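Local coordinates for protein deoxyhypusine hydroxylase (Homo sapiens, PDB 4D50) that hydroxylates the deoxyhypusine residue of translation initiation factor eIF5A at a peroxo-forming diiron centre, completing hypusine synthesis, at residues Asp153-Pro157 and Phe178-Arg182. Numbering follows the deposited sequence.
Sequences DPAPP and FERYR
A small side chain lets a loop backbone come close to a helix, and Ala155, whose CA lies 5.5 Å from Arg182 CA, is a worked example. Its CA-to-CB bond points toward 178-182, where CB lies 3.5 Å from Phe178 CE1, 3.9 Å from Tyr181 CB and 4.0 Å from Arg182 CG. These are positions i, i+3 and i+4 of the helix, with the i+4 to i backbone hydrogen bond from Arg182 N to Phe178 O at 2.9 Å. Prolines flank this centre. Pro154 places CG 4.0 Å from Tyr181 CD2, at the ring edge, while Pro156 CD comes within 3.7 Å of Phe178 CZ; the t rotamer of Phe178 swings its ring to the loop. After Pro154 (phi/psi -73/-11), Ala155 is extended (-152/145) and Pro156 and Pro157 are in the polyproline II region; the closest CA pair is Pro157 with Arg182, at 4.6 Å.

At the polar edge, Arg182 (chi1 to chi3 m, t, p) bridges two successive loop carbonyls: NE donates to Pro156 O (3.1 Å) and NH2 to Pro157 O (3.0 Å, nearly linear at 174°). Pro156 CG lies over one face of the guanidinium, and Trp136 of helix 121-140 touches both side chains. Backbone hydrogen bonding between Arg182 and Ala158 extends this edge.

The arrangement is that of a proline-rich linker, from the loop between helices 121-140 and 163-171, laid on helix 177-190, the first of the third HEAT-like repeat. The Tyr181 side chain, which also touches Glu213 on helix 208-221, lies about 5 Å from that of the iron ligand His212 and about 8 Å from a bound Fe(III), so the packing lies close to the diiron site.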
loop_
_atom_site.group_PDB
_atom_site.type_symbol
_atom_site.label_atom_id
_atom_site.label_comp_id
_atom_site.label_asym_id
_atom_site.label_seq_id
_atom_site.Cartn_x
_atom_site.Cartn_y
_atom_site.Cartn_z
ATOM N N ASP A 153 9.153 -2.304 0.562
ATOM C CA ASP A 153 8.742 -1.674 -0.691
ATOM C C ASP A 153 8.767 -2.655 -1.823
ATOM O O ASP A 153 9.501 -3.679 -1.768
ATOM C CB ASP A 153 9.688 -0.492 -1.010
ATOM C CG ASP A 153 9.670 0.603 0.073
ATOM O OD1 ASP A 153 8.593 0.774 0.770
ATOM O OD2 ASP A 153 10.711 1.223 0.269
ATOM N N PRO A 154 8.020 -2.393 -2.898
ATOM C CA PRO A 154 8.036 -3.336 -3.999
ATOM C C PRO A 154 9.288 -3.353 -4.828
ATOM O O PRO A 154 9.375 -4.210 -5.663
ATOM C CB PRO A 154 6.890 -2.851 -4.901
ATOM C CG PRO A 154 6.544 -1.489 -4.405
ATOM C CD PRO A 154 6.850 -1.495 -2.988
ATOM N N ALA A 155 10.168 -2.374 -4.652
ATOM C CA ALA A 155 11.440 -2.277 -5.341
ATOM C C ALA A 155 12.417 -1.555 -4.502
ATOM O O ALA A 155 12.061 -0.713 -3.763
ATOM C CB ALA A 155 11.377 -1.640 -6.710
ATOM N N PRO A 156 13.704 -1.984 -4.589
ATOM C CA PRO A 156 14.757 -1.354 -3.810
ATOM C C PRO A 156 15.137 -0.028 -4.459
ATOM O O PRO A 156 14.943 0.133 -5.623
ATOM C CB PRO A 156 15.939 -2.321 -3.958
ATOM C CG PRO A 156 15.692 -2.972 -5.291
ATOM C CD PRO A 156 14.200 -3.146 -5.336
ATOM N N PRO A 157 15.597 0.919 -3.679
ATOM C CA PRO A 157 15.851 2.245 -4.267
ATOM C C PRO A 157 16.980 2.187 -5.268
ATOM O O PRO A 157 17.912 1.369 -5.081
ATOM C CB PRO A 157 16.252 3.093 -3.058
ATOM C CG PRO A 157 16.791 2.155 -2.061
ATOM C CD PRO A 157 16.013 0.860 -2.267
ATOM N N PHE A 178 9.993 -1.795 -13.270
ATOM C CA PHE A 178 10.771 -2.004 -12.074
ATOM C C PHE A 178 11.805 -0.938 -11.912
ATOM O O PHE A 178 12.017 -0.455 -10.788
ATOM C CB PHE A 178 11.451 -3.377 -12.114
ATOM C CG PHE A 178 12.116 -3.773 -10.840
ATOM C CD1 PHE A 178 11.373 -4.145 -9.750
ATOM C CD2 PHE A 178 13.506 -3.862 -10.772
ATOM C CE1 PHE A 178 11.989 -4.570 -8.598
ATOM C CE2 PHE A 178 14.110 -4.348 -9.659
ATOM C CZ PHE A 178 13.353 -4.717 -8.565
ATOM N N GLU A 179 12.437 -0.551 -13.012
ATOM C CA GLU A 179 13.510 0.444 -12.926
ATOM C C GLU A 179 12.898 1.818 -12.530
ATOM O O GLU A 179 13.513 2.602 -11.773
ATOM C CB GLU A 179 14.234 0.509 -14.256
ATOM C CG GLU A 179 15.384 -0.455 -14.463
ATOM C CD GLU A 179 15.035 -1.948 -14.509
ATOM O OE1 GLU A 179 13.839 -2.328 -14.578
ATOM O OE2 GLU A 179 16.005 -2.756 -14.479
ATOM N N ARG A 180 11.692 2.074 -13.031
ATOM C CA ARG A 180 10.984 3.294 -12.748
ATOM C C ARG A 180 10.638 3.321 -11.268
ATOM O O ARG A 180 10.682 4.393 -10.668
ATOM C CB ARG A 180 9.723 3.455 -13.614
ATOM C CG ARG A 180 10.071 3.393 -15.057
ATOM C CD ARG A 180 8.857 3.620 -15.931
ATOM N NE ARG A 180 8.256 4.942 -15.781
ATOM C CZ ARG A 180 7.063 5.276 -16.305
ATOM N NH1 ARG A 180 6.365 4.401 -17.068
ATOM N NH2 ARG A 180 6.553 6.485 -16.161
ATOM N N TYR A 181 10.174 2.204 -10.733
ATOM C CA TYR A 181 9.887 2.106 -9.298
ATOM C C TYR A 181 11.126 2.301 -8.471
ATOM O O TYR A 181 11.129 2.892 -7.364
ATOM C CB TYR A 181 9.241 0.753 -8.959
ATOM C CG TYR A 181 7.739 0.712 -9.020
ATOM C CD1 TYR A 181 7.061 1.070 -10.181
ATOM C CD2 TYR A 181 7.021 0.172 -8.004
ATOM C CE1 TYR A 181 5.689 1.055 -10.251
ATOM C CE2 TYR A 181 5.625 0.148 -8.077
ATOM C CZ TYR A 181 4.979 0.584 -9.199
ATOM O OH TYR A 181 3.574 0.508 -9.303
ATOM N N ARG A 182 12.270 1.802 -8.959
ATOM C CA ARG A 182 13.482 2.012 -8.160
ATOM C C ARG A 182 13.824 3.527 -8.025
ATOM O O ARG A 182 14.286 3.993 -6.996
ATOM C CB ARG A 182 14.670 1.240 -8.847
ATOM C CG ARG A 182 14.541 -0.248 -8.743
ATOM C CD ARG A 182 15.872 -0.986 -8.906
ATOM N NE ARG A 182 16.851 -0.587 -7.917
ATOM C CZ ARG A 182 18.129 -0.958 -7.979
ATOM N NH1 ARG A 182 18.545 -1.712 -8.998
ATOM N NH2 ARG A 182 18.979 -0.513 -7.087
#